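Local coordinates for 11S globulin seed storage protein (PDB 3QAC) that probably serves as a seed storage protein, a nutrient reservoir built from paired cupin domains and assembled into oligomers, at residues V146-Y151 and P178-L183; L219-F224 and E229-L234. All coordinates share one frame; numbering follows the deposited sequence.

Contact 1: residues V146-Y151 and P178-L183; sequences VSHWAY and PTRFYL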
loop_
_atom_site.group_PDB
_atom_site.type_symbol
_atom_site.label_atom_id
_atom_site.label_comp_id
_atom_site.label_asym_id
_atom_site.label_seq_id
_atom_site.Cartn_x
_atom_site.Cartn_y
_atom_site.Cartn_z
ATOM N N VAL A 146 -5.838 17.660 -4.759
ATOM C CA VAL A 146 -6.865 18.498 -5.371
ATOM C C VAL A 146 -6.965 19.886 -4.712
ATOM O O VAL A 146 -7.248 20.029 -3.510
ATOM C CB VAL A 146 -8.257 17.805 -5.406
ATOM C CG1 VAL A 146 -9.316 18.770 -5.869
ATOM C CG2 VAL A 146 -8.231 16.583 -6.315
ATOM N N SER A 147 -6.724 20.903 -5.517
ATOM C CA SER A 147 -6.779 22.266 -5.041
ATOM C C SER A 147 -8.234 22.645 -4.791
ATOM O O SER A 147 -9.143 22.215 -5.512
ATOM C CB SER A 147 -6.170 23.188 -6.083
ATOM O OG SER A 147 -6.882 23.050 -7.302
ATOM N N HIS A 148 -8.473 23.448 -3.767
ATOM C CA HIS A 148 -9.841 23.786 -3.438
ATOM C C HIS A 148 -9.906 24.986 -2.526
ATOM O O HIS A 148 -8.974 25.266 -1.763
ATOM C CB HIS A 148 -10.526 22.604 -2.762
ATOM C CG HIS A 148 -9.861 22.178 -1.496
ATOM N ND1 HIS A 148 -8.769 21.341 -1.480
ATOM C CD2 HIS A 148 -10.110 22.499 -0.203
ATOM C CE1 HIS A 148 -8.373 21.165 -0.230
ATOM N NE2 HIS A 148 -9.177 21.849 0.563
ATOM N N TRP A 149 -11.021 25.695 -2.617
ATOM C CA TRP A 149 -11.280 26.826 -1.754
ATOM C C TRP A 149 -12.686 26.659 -1.216
ATOM O O TRP A 149 -13.488 25.902 -1.763
ATOM C CB TRP A 149 -11.150 28.129 -2.534
ATOM C CG TRP A 149 -11.971 28.127 -3.769
ATOM C CD1 TRP A 149 -11.581 27.726 -5.009
ATOM C CD2 TRP A 149 -13.334 28.537 -3.889
ATOM N NE1 TRP A 149 -12.609 27.870 -5.897
ATOM C CE2 TRP A 149 -13.703 28.364 -5.236
ATOM C CE3 TRP A 149 -14.278 29.042 -2.989
ATOM C CZ2 TRP A 149 -14.976 28.662 -5.709
ATOM C CZ3 TRP A 149 -15.555 29.344 -3.465
ATOM C CH2 TRP A 149 -15.887 29.151 -4.815
ATOM N N ALA A 150 -12.979 27.338 -0.122
ATOM C CA ALA A 150 -14.323 27.300 0.432
ATOM C C ALA A 150 -14.756 28.711 0.784
ATOM O O ALA A 150 -13.925 29.594 1.043
ATOM C CB ALA A 150 -14.371 26.410 1.647
ATOM N N TYR A 151 -16.062 28.922 0.791
ATOM C CA TYR A 151 -16.597 30.224 1.140
ATOM C C TYR A 151 -17.885 30.078 1.922
ATOM O O TYR A 151 -18.766 29.287 1.561
ATOM C CB TYR A 151 -16.823 31.055 -0.116
ATOM C CG TYR A 151 -17.571 32.336 0.138
ATOM C CD1 TYR A 151 -16.926 33.443 0.678
ATOM C CD2 TYR A 151 -18.928 32.440 -0.157
ATOM C CE1 TYR A 151 -17.613 34.621 0.916
ATOM C CE2 TYR A 151 -19.618 33.611 0.072
ATOM C CZ TYR A 151 -18.955 34.698 0.608
ATOM O OH TYR A 151 -19.638 35.866 0.827
ATOM N N PRO A 178 0.852 16.873 7.883
ATOM C CA PRO A 178 0.325 17.228 6.561
ATOM C C PRO A 178 1.236 18.250 5.908
ATOM O O PRO A 178 1.899 19.032 6.594
ATOM C CB PRO A 178 -1.025 17.866 6.882
ATOM C CG PRO A 178 -1.442 17.213 8.156
ATOM C CD PRO A 178 -0.153 17.051 8.942
ATOM N N THR A 179 1.296 18.213 4.590
ATOM C CA THR A 179 1.970 19.241 3.839
ATOM C C THR A 179 0.896 19.990 3.081
ATOM O O THR A 179 0.128 19.396 2.312
ATOM C CB THR A 179 2.972 18.640 2.876
ATOM O OG1 THR A 179 3.992 17.974 3.628
ATOM C CG2 THR A 179 3.622 19.706 2.047
ATOM N N ARG A 180 0.807 21.289 3.333
ATOM C CA ARG A 180 -0.164 22.101 2.642
ATOM C C ARG A 180 0.450 23.180 1.775
ATOM O O ARG A 180 1.352 23.904 2.202
ATOM C CB ARG A 180 -1.134 22.746 3.615
ATOM C CG ARG A 180 -2.363 23.269 2.880
ATOM C CD ARG A 180 -3.401 23.676 3.852
ATOM N NE ARG A 180 -3.947 22.520 4.537
ATOM C CZ ARG A 180 -5.012 21.871 4.105
ATOM N NH1 ARG A 180 -5.602 22.279 2.999
ATOM N NH2 ARG A 180 -5.488 20.838 4.779
ATOM N N PHE A 181 -0.071 23.285 0.554
ATOM C CA PHE A 181 0.371 24.286 -0.403
ATOM C C PHE A 181 -0.797 25.233 -0.671
ATOM O O PHE A 181 -1.886 24.787 -1.023
ATOM C CB PHE A 181 0.783 23.624 -1.723
ATOM C CG PHE A 181 1.829 22.537 -1.588
ATOM C CD1 PHE A 181 3.106 22.724 -2.089
ATOM C CD2 PHE A 181 1.524 21.323 -0.997
ATOM C CE1 PHE A 181 4.068 21.728 -1.996
ATOM C CE2 PHE A 181 2.478 20.321 -0.903
ATOM C CZ PHE A 181 3.756 20.523 -1.409
ATOM N N TYR A 182 -0.579 26.533 -0.486
ATOM C CA TYR A 182 -1.606 27.532 -0.790
ATOM C C TYR A 182 -1.340 28.218 -2.119
ATOM O O TYR A 182 -0.190 28.337 -2.569
ATOM C CB TYR A 182 -1.721 28.588 0.313
ATOM C CG TYR A 182 -2.579 28.168 1.481
ATOM C CD1 TYR A 182 -2.049 27.452 2.538
ATOM C CD2 TYR A 182 -3.918 28.477 1.517
ATOM C CE1 TYR A 182 -2.837 27.070 3.614
ATOM C CE2 TYR A 182 -4.716 28.095 2.578
ATOM C CZ TYR A 182 -4.174 27.398 3.631
ATOM O OH TYR A 182 -4.982 27.018 4.692
ATOM N N LEU A 183 -2.426 28.669 -2.736
ATOM C CA LEU A 183 -2.377 29.247 -4.067
ATOM C C LEU A 183 -2.552 30.753 -4.024
ATOM O O LEU A 183 -2.622 31.402 -5.061
ATOM C CB LEU A 183 -3.467 28.618 -4.922
ATOM C CG LEU A 183 -3.019 27.243 -5.388
ATOM C CD1 LEU A 183 -4.178 26.444 -5.950
ATOM C CD2 LEU A 183 -1.927 27.444 -6.423
HETATM O O HOH W 1 -8.835 21.815 3.700
#

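Contact 2: residues L219-F224 and E229-L234; sequences LLAESF and EIAQKL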
loop_
_atom_site.group_PDB
_atom_site.type_symbol
_atom_site.label_atom_id
_atom_site.label_comp_id
_atom_site.label_asym_id
_atom_site.label_seq_id
_atom_site.Cartn_x
_atom_site.Cartn_y
_atom_site.Cartn_z
ATOM N N LEU A 219 8.895 35.346 -14.437
ATOM C CA LEU A 219 8.315 34.079 -14.875
ATOM C C LEU A 219 6.815 34.016 -14.602
ATOM O O LEU A 219 6.052 33.535 -15.438
ATOM C CB LEU A 219 9.029 32.886 -14.221
ATOM C CG LEU A 219 10.222 32.269 -14.973
ATOM C CD1 LEU A 219 10.958 31.197 -14.150
ATOM C CD2 LEU A 219 9.779 31.694 -16.305
ATOM N N LEU A 220 6.391 34.509 -13.439
ATOM C CA LEU A 220 4.967 34.532 -13.109
ATOM C C LEU A 220 4.170 35.384 -14.073
ATOM O O LEU A 220 3.180 34.923 -14.651
ATOM C CB LEU A 220 4.734 35.027 -11.683
ATOM C CG LEU A 220 4.887 33.973 -10.589
ATOM C CD1 LEU A 220 4.061 34.361 -9.383
ATOM C CD2 LEU A 220 4.468 32.598 -11.090
ATOM N N ALA A 221 4.601 36.633 -14.234
ATOM C CA ALA A 221 3.938 37.574 -15.126
ATOM C C ALA A 221 3.848 36.988 -16.532
ATOM O O ALA A 221 2.783 36.974 -17.165
ATOM C CB ALA A 221 4.694 38.897 -15.140
ATOM N N GLU A 222 4.983 36.498 -17.012
ATOM C CA GLU A 222 5.054 35.882 -18.320
ATOM C C GLU A 222 4.064 34.732 -18.405
ATOM O O GLU A 222 3.360 34.570 -19.406
ATOM C CB GLU A 222 6.464 35.359 -18.555
ATOM C CG GLU A 222 6.619 34.588 -19.842
ATOM C CD GLU A 222 7.656 35.200 -20.765
ATOM O OE1 GLU A 222 7.294 36.123 -21.534
ATOM O OE2 GLU A 222 8.829 34.754 -20.722
ATOM N N SER A 223 4.012 33.933 -17.344
ATOM C CA SER A 223 3.205 32.722 -17.351
ATOM C C SER A 223 1.748 33.053 -17.589
ATOM O O SER A 223 1.083 32.400 -18.380
ATOM C CB SER A 223 3.361 31.958 -16.036
ATOM O OG SER A 223 4.651 31.390 -15.934
ATOM N N PHE A 224 1.268 34.088 -16.913
ATOM C CA PHE A 224 -0.144 34.440 -16.972
ATOM C C PHE A 224 -0.481 35.482 -18.034
ATOM O O PHE A 224 -1.637 35.863 -18.174
ATOM C CB PHE A 224 -0.631 34.913 -15.595
ATOM C CG PHE A 224 -0.708 33.814 -14.565
ATOM C CD1 PHE A 224 0.404 33.468 -13.816
ATOM C CD2 PHE A 224 -1.894 33.118 -14.359
ATOM C CE1 PHE A 224 0.333 32.459 -12.878
ATOM C CE2 PHE A 224 -1.968 32.103 -13.419
ATOM C CZ PHE A 224 -0.855 31.774 -12.679
ATOM N N GLU A 229 3.380 43.885 -11.810
ATOM C CA GLU A 229 2.760 44.375 -10.587
ATOM C C GLU A 229 1.677 43.401 -10.132
ATOM O O GLU A 229 1.538 43.120 -8.939
ATOM C CB GLU A 229 2.170 45.776 -10.783
ATOM C CG GLU A 229 2.746 46.560 -11.959
ATOM C CD GLU A 229 4.127 47.139 -11.687
ATOM O OE1 GLU A 229 4.868 46.586 -10.842
ATOM O OE2 GLU A 229 4.477 48.153 -12.333
ATOM N N ILE A 230 0.911 42.888 -11.090
ATOM C CA ILE A 230 -0.151 41.940 -10.776
ATOM C C ILE A 230 0.423 40.584 -10.359
ATOM O O ILE A 230 -0.093 39.940 -9.443
ATOM C CB ILE A 230 -1.146 41.787 -11.935
ATOM C CG1 ILE A 230 -2.120 42.966 -11.934
ATOM C CG2 ILE A 230 -1.920 40.478 -11.814
ATOM C CD1 ILE A 230 -3.256 42.818 -12.915
ATOM N N ALA A 231 1.502 40.167 -11.013
ATOM C CA ALA A 231 2.206 38.958 -10.596
ATOM C C ALA A 231 2.580 39.004 -9.107
ATOM O O ALA A 231 2.471 37.999 -8.411
ATOM C CB ALA A 231 3.446 38.724 -11.457
ATOM N N GLN A 232 3.016 40.171 -8.629
ATOM C CA GLN A 232 3.363 40.358 -7.217
ATOM C C GLN A 232 2.157 40.149 -6.314
ATOM O O GLN A 232 2.294 39.785 -5.146
ATOM C CB GLN A 232 3.891 41.765 -6.972
ATOM C CG GLN A 232 5.149 42.111 -7.716
ATOM C CD GLN A 232 5.642 43.504 -7.367
ATOM O OE1 GLN A 232 6.704 43.661 -6.762
ATOM N NE2 GLN A 232 4.864 44.522 -7.734
ATOM N N LYS A 233 0.973 40.412 -6.855
ATOM C CA LYS A 233 -0.254 40.168 -6.124
ATOM C C LYS A 233 -0.410 38.662 -5.896
ATOM O O LYS A 233 -0.756 38.218 -4.798
ATOM C CB LYS A 233 -1.442 40.755 -6.880
ATOM C CG LYS A 233 -1.354 42.263 -7.003
ATOM C CD LYS A 233 -1.164 42.899 -5.632
ATOM C CE LYS A 233 -2.500 43.162 -4.942
ATOM N NZ LYS A 233 -3.218 44.346 -5.529
ATOM N N LEU A 234 -0.136 37.884 -6.936
ATOM C CA LEU A 234 -0.068 36.441 -6.788
ATOM C C LEU A 234 0.803 36.085 -5.585
ATOM O O LEU A 234 0.453 35.231 -4.777
ATOM C CB LEU A 234 0.489 35.803 -8.059
ATOM C CG LEU A 234 -0.533 35.089 -8.958
ATOM C CD1 LEU A 234 -1.927 35.677 -8.815
ATOM C CD2 LEU A 234 -0.094 35.068 -10.417
#

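Contact 1: residues V146-Y151 and P178-L183
Two strands of the N-terminal cupin domain, 147-151 and 180-182, both pair antiparallel with strand 61-68, and their side chains meet at two small points: Ser147 against Leu183 and His148 near Arg180. The nearest CA atoms across the two segments, Ser147 CA and Leu183 CA, are 8.3 Å apart, so the contact belongs to side chains alone. At the apolar point the methyl CD1 of Leu183 rests on Ser147 CB at 3.8 Å. Ser147 OG is hydrogen-bonded to Gln409 of the second subunit.

The polar point illustrates how a ring can be oriented from one side and bridged from the other. The CA-CB bond of His148 leads away from 178-183, yet CG lies between the backbone N and the carbonyl carbon (chi1 60°), which turns the imidazole back toward Val146. There His148 ND1 donates to Val146 O over 2.9 Å in a nearly straight bond of 167°, with the acceptor in the ring plane. This bond helps hold the ring's rotation, with NE2 on the arginine's side. His148 NE2 stops 4.3 Å from Arg180 NH1, at the edge of the guanidinium and near its plane. A water at the ring's edge spans this separation, 3.2 Å from His148 NE2, and accepts only a weak bond from Arg180 NH1. The guanidinium is anchored elsewhere by salt bridges to Glu72 and Glu190 and by a hydrogen bond to Ser66; the two glutamates probably offset the charges of Arg180 and the nearby Arg55, though the guanidinium may still somewhat disfavour a protonated His148. Buried throughout, this is side-chain packing between strands of a curled antiparallel sheet, as found in the beta-barrel of the cupin fold.

Contact 2: residues L219-F224 and E229-L234
Over one face of the Phe224 ring sits the methyl CD2 of Leu234, a CH-pi contact in which CD2 lies 4.0 Å from the ring centroid and 27° off the normal, shifted toward the rim. Leu220 O lies at the ring's edge, in its plane. Leu234 CD2 comes closest to Phe224 CE1, at 3.6 Å, the two side chains arriving from opposite directions. Phe224 CG is set beside the backbone N (chi1 -70°), turning the ring to meet the methyl. Leu234 also touches Leu220, whose CD1 lies 4.1 Å from Leu234 CB.

The helices come closest at two alanines, with Ala221 CA and Ala231 CA 5.0 Å apart. Ala231 CB packs 3.7 Å from Ala221 N and also meets the CB atoms of Ala221 and Leu220. The segment axes pass 8.5 Å apart at 103°, nearly perpendicular.

Phe212 covers Leu220 and Leu234, and Phe215 adds to the cover of Leu220. Helices 217-224 and 228-235 thus form a compact corner beyond the curled sheet of the N-terminal cupin domain, with Phe224 also packed on Ile418 of the second subunit, in its helix 417-420.

How the contacts relate
From the N terminus, the chain first lays down strand 61-68, then strand 147-151 and strand 158-164, before 180-182, so contact 1 closes a loop of 26 residues within the first cupin domain. A segment partly missing from the model follows, then helices 217-224 and 228-235, whose packing in contact 2 closes a short link, with only four residues between the segments, one of them already in the second helix. The contacts neither nest nor cross. The centres of contact 1 and contact 2 lie about 20 Å apart. Contact 1 ties strands of the barrel, contact 2 joins the helices beyond it, and strand 244-246 then returns to strand 61-68. Both contacts touch the second subunit.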